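Long-range contacts in nitrogenase molybdenum-iron protein beta chain (PDB 4WES), which forms, with the alpha chain, the component of nitrogenase that reduces dinitrogen to ammonium, the two chains sharing an [8Fe-7S] cluster: residues Ala167-Asn173 against Asn234-Leu239; Leu190-Ile196 against Phe276-Ser281. All coordinates share one frame; numbering follows the deposited sequence.

Interaction 1 (Ala167-Asn173 against Asn234-Leu239)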
loop_
_atom_site.group_PDB
_atom_site.type_symbol
_atom_site.label_atom_id
_atom_site.label_comp_id
_atom_site.label_asym_id
_atom_site.label_seq_id
_atom_site.Cartn_x
_atom_site.Cartn_y
_atom_site.Cartn_z
ATOM N N ALA B 167 35.881 -13.403 -31.480
ATOM C CA ALA B 167 35.535 -12.020 -31.678
ATOM C C ALA B 167 35.033 -11.416 -30.356
ATOM O O ALA B 167 33.833 -11.434 -30.066
ATOM C CB ALA B 167 34.451 -11.913 -32.754
ATOM N N LYS B 168 35.955 -10.892 -29.547
ATOM C CA LYS B 168 35.598 -10.312 -28.261
ATOM C C LYS B 168 34.579 -9.185 -28.391
ATOM O O LYS B 168 34.761 -8.266 -29.181
ATOM C CB LYS B 168 36.838 -9.809 -27.534
ATOM C CG LYS B 168 37.746 -10.946 -27.121
ATOM C CD LYS B 168 37.116 -11.770 -26.021
ATOM C CE LYS B 168 37.971 -12.974 -25.699
ATOM N NZ LYS B 168 37.585 -13.488 -24.370
ATOM N N ASN B 169 33.502 -9.245 -27.603
ATOM C CA ASN B 169 32.474 -8.218 -27.700
ATOM C C ASN B 169 32.578 -7.077 -26.692
ATOM O O ASN B 169 31.872 -6.079 -26.812
ATOM C CB ASN B 169 31.093 -8.876 -27.626
ATOM C CG ASN B 169 30.822 -9.563 -26.295
ATOM O OD1 ASN B 169 31.514 -9.317 -25.302
ATOM N ND2 ASN B 169 29.857 -10.468 -26.294
ATOM N N GLY B 170 33.485 -7.203 -25.735
ATOM C CA GLY B 170 33.660 -6.185 -24.710
ATOM C C GLY B 170 32.518 -6.068 -23.718
ATOM O O GLY B 170 32.417 -5.061 -23.027
ATOM N N LYS B 171 31.688 -7.100 -23.621
ATOM C CA LYS B 171 30.484 -7.071 -22.792
ATOM C C LYS B 171 30.636 -7.977 -21.560
ATOM O O LYS B 171 31.440 -8.915 -21.537
ATOM C CB LYS B 171 29.252 -7.519 -23.592
ATOM C CG LYS B 171 28.978 -6.630 -24.803
ATOM C CD LYS B 171 27.731 -7.057 -25.558
ATOM C CE LYS B 171 27.511 -6.143 -26.740
ATOM N NZ LYS B 171 26.237 -6.445 -27.451
ATOM N N ILE B 172 29.787 -7.720 -20.565
ATOM C CA ILE B 172 29.620 -8.597 -19.428
ATOM C C ILE B 172 28.241 -9.291 -19.586
ATOM O O ILE B 172 27.245 -8.626 -19.834
ATOM C CB ILE B 172 29.653 -7.812 -18.111
ATOM C CG1 ILE B 172 31.073 -7.267 -17.894
ATOM C CG2 ILE B 172 29.207 -8.663 -16.918
ATOM C CD1 ILE B 172 31.244 -6.414 -16.664
ATOM N N ASN B 173 28.216 -10.623 -19.479
ATOM C CA ASN B 173 26.937 -11.339 -19.437
ATOM C C ASN B 173 26.343 -11.185 -18.029
ATOM O O ASN B 173 27.097 -11.257 -17.048
ATOM C CB ASN B 173 27.113 -12.818 -19.697
ATOM C CG ASN B 173 27.718 -13.113 -21.045
ATOM O OD1 ASN B 173 27.420 -12.447 -22.027
ATOM N ND2 ASN B 173 28.563 -14.144 -21.077
ATOM N N ASN B 234 31.412 -14.791 -26.347
ATOM C CA ASN B 234 32.467 -13.812 -26.673
ATOM C C ASN B 234 32.655 -12.736 -25.619
ATOM O O ASN B 234 33.431 -11.824 -25.799
ATOM C CB ASN B 234 32.145 -13.165 -28.007
ATOM C CG ASN B 234 32.374 -14.105 -29.168
ATOM O OD1 ASN B 234 33.391 -14.834 -29.212
ATOM N ND2 ASN B 234 31.456 -14.094 -30.137
ATOM N N SER B 235 31.950 -12.867 -24.499
ATOM C CA SER B 235 31.989 -11.871 -23.439
ATOM C C SER B 235 33.220 -12.001 -22.543
ATOM O O SER B 235 33.907 -13.020 -22.568
ATOM C CB SER B 235 30.691 -11.924 -22.626
ATOM O OG SER B 235 29.615 -11.700 -23.506
ATOM N N ASP B 236 33.451 -10.968 -21.718
ATOM C CA ASP B 236 34.599 -10.915 -20.820
ATOM C C ASP B 236 34.386 -11.681 -19.523
ATOM O O ASP B 236 35.334 -12.158 -18.908
ATOM C CB ASP B 236 34.900 -9.474 -20.468
ATOM C CG ASP B 236 35.454 -8.685 -21.636
ATOM O OD1 ASP B 236 36.197 -9.262 -22.482
ATOM O OD2 ASP B 236 35.154 -7.450 -21.698
ATOM N N LEU B 237 33.128 -11.761 -19.079
ATOM C CA LEU B 237 32.782 -12.188 -17.730
ATOM C C LEU B 237 31.291 -12.442 -17.726
ATOM O O LEU B 237 30.547 -11.754 -18.441
ATOM C CB LEU B 237 33.112 -11.079 -16.713
ATOM C CG LEU B 237 32.811 -11.326 -15.240
ATOM C CD1 LEU B 237 33.639 -12.452 -14.668
ATOM C CD2 LEU B 237 32.977 -10.048 -14.435
ATOM N N THR B 238 30.851 -13.389 -16.885
ATOM C CA THR B 238 29.441 -13.576 -16.573
ATOM C C THR B 238 29.224 -13.282 -15.090
ATOM O O THR B 238 29.910 -13.846 -14.252
ATOM C CB THR B 238 28.995 -15.019 -16.889
ATOM O OG1 THR B 238 29.224 -15.319 -18.273
ATOM C CG2 THR B 238 27.532 -15.225 -16.523
ATOM N N LEU B 239 28.244 -12.434 -14.796
ATOM C CA LEU B 239 27.771 -12.265 -13.415
ATOM C C LEU B 239 26.540 -13.133 -13.228
ATOM O O LEU B 239 25.539 -12.998 -13.952
ATOM C CB LEU B 239 27.442 -10.809 -13.120
ATOM C CG LEU B 239 28.639 -9.854 -13.170
ATOM C CD1 LEU B 239 28.266 -8.435 -12.791
ATOM C CD2 LEU B 239 29.790 -10.350 -12.297
HETATM O O HOH W 1 34.889 -14.815 -24.438
HETATM O O HOH W 2 38.054 -11.158 -22.219
HETATM O O HOH W 3 34.689 -9.576 -24.811
#
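Asn173 and Thr238 pair in parallel, with Asn173 N bonded to Leu237 O at 2.8 Å and Leu239 N to Asn173 O at 2.8 Å. They lie on strands 172-175 and 237-241, the two inner strands of a four-stranded parallel sheet of order 2-1-3-4, as in a Rossmann-like domain. Before the strands, the backbone bond from Asp236 N to Lys171 O continues the pairing into the loops. Asn169 N donates to Asn234 O. Asn169 also makes an Asx turn, its OD1 accepting from Lys171 N. Its CG lies between the backbone N and the carbonyl carbon (chi1 64°), and ND2 then meets Ser235 OG at 3.1 Å, in the amide plane. ND2 has a second acceptor, Asp231. Ser235 OG donates in turn to Asn173 OD1 at 2.8 Å, from above the amide carbonyl plane. The buried hydroxyl thus links two asparagine side chains. Lys168 NZ reaches the other segment through two waters, one bound to Ser235 O and one to Asp236 OD1. On the other face of the sheet from Asn173 and Thr238, Ile172 CG2 packs on Leu239 CG at 4.0 Å. The Asn173 amide is held at both ends, OD1 by the Ser235 hydroxyl and ND2 by Thr232 O and Thr238 OG1; the bond from ND2 to Thr238 OG1 is 3.1 Å and nearly straight at 168°.

Interaction 2 (Leu190-Ile196 against Phe276-Ser281)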
loop_
_atom_site.group_PDB
_atom_site.type_symbol
_atom_site.label_atom_id
_atom_site.label_comp_id
_atom_site.label_asym_id
_atom_site.label_seq_id
_atom_site.Cartn_x
_atom_site.Cartn_y
_atom_site.Cartn_z
ATOM N N LEU B 190 20.927 -0.096 -14.244
ATOM C CA LEU B 190 22.155 0.103 -13.492
ATOM C C LEU B 190 23.401 -0.124 -14.355
ATOM O O LEU B 190 24.354 0.665 -14.286
ATOM C CB LEU B 190 22.159 -0.780 -12.247
ATOM C CG LEU B 190 21.109 -0.373 -11.208
ATOM C CD1 LEU B 190 21.005 -1.419 -10.102
ATOM C CD2 LEU B 190 21.449 0.957 -10.584
ATOM N N PHE B 191 23.410 -1.184 -15.156
ATOM C CA PHE B 191 24.507 -1.387 -16.120
ATOM C C PHE B 191 24.656 -0.162 -17.030
ATOM O O PHE B 191 25.770 0.322 -17.294
ATOM C CB PHE B 191 24.258 -2.595 -17.027
ATOM C CG PHE B 191 24.796 -3.917 -16.506
ATOM C CD1 PHE B 191 26.066 -4.328 -16.889
ATOM C CD2 PHE B 191 24.062 -4.728 -15.673
ATOM C CE1 PHE B 191 26.585 -5.505 -16.414
ATOM C CE2 PHE B 191 24.568 -5.906 -15.231
ATOM C CZ PHE B 191 25.820 -6.310 -15.609
ATOM N N GLU B 192 23.519 0.349 -17.510
ATOM C CA GLU B 192 23.548 1.482 -18.438
ATOM C C GLU B 192 24.045 2.736 -17.727
ATOM O O GLU B 192 24.837 3.509 -18.295
ATOM C CB GLU B 192 22.169 1.667 -19.047
ATOM C CG GLU B 192 21.878 0.511 -20.005
ATOM C CD GLU B 192 20.442 0.358 -20.425
ATOM O OE1 GLU B 192 19.617 1.232 -20.096
ATOM O OE2 GLU B 192 20.168 -0.681 -21.093
ATOM N N ALA B 193 23.625 2.952 -16.480
ATOM C CA ALA B 193 24.114 4.111 -15.724
ATOM C C ALA B 193 25.632 4.009 -15.470
ATOM O O ALA B 193 26.328 5.034 -15.415
ATOM C CB ALA B 193 23.350 4.264 -14.418
ATOM N N MET B 194 26.132 2.794 -15.285
ATOM C CA MET B 194 27.558 2.528 -15.098
ATOM C C MET B 194 28.339 2.629 -16.424
ATOM O O MET B 194 29.569 2.593 -16.405
ATOM C CB MET B 194 27.808 1.140 -14.489
ATOM C CG MET B 194 27.415 0.966 -13.008
ATOM S SD MET B 194 28.426 1.859 -11.830
ATOM C CE MET B 194 29.987 0.966 -11.915
ATOM N N ASP B 195 27.632 2.702 -17.550
ATOM C CA ASP B 195 28.218 2.714 -18.879
ATOM C C ASP B 195 28.990 1.419 -19.186
ATOM O O ASP B 195 30.082 1.455 -19.773
ATOM C CB ASP B 195 29.104 3.957 -19.086
ATOM C CG ASP B 195 29.402 4.221 -20.547
ATOM O OD1 ASP B 195 28.603 3.805 -21.431
ATOM O OD2 ASP B 195 30.433 4.864 -20.815
ATOM N N ILE B 196 28.395 0.283 -18.829
ATOM C CA ILE B 196 28.976 -1.022 -19.025
ATOM C C ILE B 196 28.151 -1.829 -20.038
ATOM O O ILE B 196 27.024 -2.207 -19.747
ATOM C CB ILE B 196 29.073 -1.794 -17.695
ATOM C CG1 ILE B 196 30.036 -1.067 -16.776
ATOM C CG2 ILE B 196 29.498 -3.243 -17.900
ATOM C CD1 ILE B 196 30.018 -1.557 -15.336
ATOM N N PHE B 276 26.966 -5.927 -5.897
ATOM C CA PHE B 276 26.737 -5.910 -7.340
ATOM C C PHE B 276 27.416 -4.711 -7.981
ATOM O O PHE B 276 28.134 -4.881 -8.968
ATOM C CB PHE B 276 25.200 -5.920 -7.586
ATOM C CG PHE B 276 24.791 -5.632 -8.992
ATOM C CD1 PHE B 276 24.964 -6.579 -9.987
ATOM C CD2 PHE B 276 24.221 -4.434 -9.326
ATOM C CE1 PHE B 276 24.572 -6.304 -11.296
ATOM C CE2 PHE B 276 23.828 -4.154 -10.624
ATOM C CZ PHE B 276 24.022 -5.088 -11.614
ATOM N N ILE B 277 27.199 -3.511 -7.457
ATOM C CA ILE B 277 27.819 -2.315 -8.026
ATOM C C ILE B 277 29.351 -2.427 -7.951
ATOM O O ILE B 277 30.069 -2.106 -8.920
ATOM C CB ILE B 277 27.328 -1.060 -7.297
ATOM C CG1 ILE B 277 25.831 -0.855 -7.513
ATOM C CG2 ILE B 277 28.094 0.190 -7.719
ATOM C CD1 ILE B 277 25.396 -0.662 -8.941
ATOM N N MET B 278 29.877 -2.902 -6.834
ATOM C CA MET B 278 31.349 -3.070 -6.709
ATOM C C MET B 278 31.883 -4.093 -7.686
ATOM O O MET B 278 32.957 -3.892 -8.266
ATOM C CB MET B 278 31.747 -3.426 -5.282
ATOM C CG MET B 278 31.521 -2.315 -4.264
ATOM S SD MET B 278 32.437 -0.824 -4.569
ATOM C CE MET B 278 31.509 -0.108 -5.928
ATOM N N ALA B 279 31.159 -5.200 -7.916
ATOM C CA ALA B 279 31.599 -6.183 -8.899
ATOM C C ALA B 279 31.681 -5.540 -10.262
ATOM O O ALA B 279 32.641 -5.793 -11.026
ATOM C CB ALA B 279 30.657 -7.372 -8.930
ATOM N N LEU B 280 30.692 -4.744 -10.630
ATOM C CA LEU B 280 30.702 -4.038 -11.928
ATOM C C LEU B 280 31.897 -3.101 -12.034
ATOM O O LEU B 280 32.595 -3.075 -13.056
ATOM C CB LEU B 280 29.420 -3.222 -12.094
ATOM C CG LEU B 280 28.151 -3.836 -12.711
ATOM C CD1 LEU B 280 27.905 -5.275 -12.275
ATOM C CD2 LEU B 280 26.950 -2.965 -12.353
ATOM N N SER B 281 32.111 -2.280 -11.019
ATOM C CA SER B 281 33.214 -1.311 -11.035
ATOM C C SER B 281 34.561 -2.007 -11.092
ATOM O O SER B 281 35.423 -1.619 -11.876
ATOM C CB SER B 281 33.109 -0.399 -9.815
ATOM O OG SER B 281 34.125 0.583 -9.822
#
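Leu190 starts the contact, its CD1 lying 4.0 Å from Phe276 CE2. The two side chains approach at a slant. This is helix-to-helix packing between the last turns of helix 181-193 and the middle of helix 270-284. It is apolar, and no hydrogen bond crosses it. Phe191 comes next. Its CE2 reaches the edge of the Phe276 ring, near that ring's plane, at 3.7 Å from CZ. The ring planes are inclined at 68° and the centroids are 5.8 Å apart. Phe276 meets both residues because its CG is anti to the backbone N (chi1 168°), which carries the ring toward helix 181-193. Leu280 CG lies over one face of the Phe191 ring. Met194 bends at both chi2 and chi3. Its CG rests 4.0 Å from Leu280 CD2, and its CE reaches Ser281 CB at 4.0 Å. SD passes Ile277 CG2 at a looser 4.4 Å. At Asp195 the helix closes in a Schellman motif, with positive phi and two bonds back into the last turn. The chain then turns, and Ile196 points toward Leu280, its CD1 3.7 Å from Leu280 CB. Leu280 is therefore gripped by Phe191, Met194 and Ile196. Trp519 of the alpha chain packs against Ile277. Helix 290-305 packs on Leu190 and Met194 through Ile292. Phe191 and Ile196 rest on Ile172 of strand 172-175, while Phe276 and Leu280 touch Leu241 and Leu239 of strand 237-241.

Overall arrangement
Interactions 1 and 2 lie in neighbouring layers of one alpha/beta domain, with centres about 14 Å apart. Interaction 1 joins the two inner strands, and interaction 2 joins two helices lying on one face of their sheet. Strand 172-175 runs on into helix 181-193, so the first segments follow each other in the chain. The layers touch through side chains: Ile172 CD1 lies 3.8 Å from Ile196 CG2, and Ile172 CG2 lies 4.1 Å from Phe191 CE1. Leu239 CD1 lies 4.3 Å from Phe191 CZ. These side chains form an apolar layer between sheet and helices. Both contacts lie away from the [8Fe-7S] cluster and the iron sites.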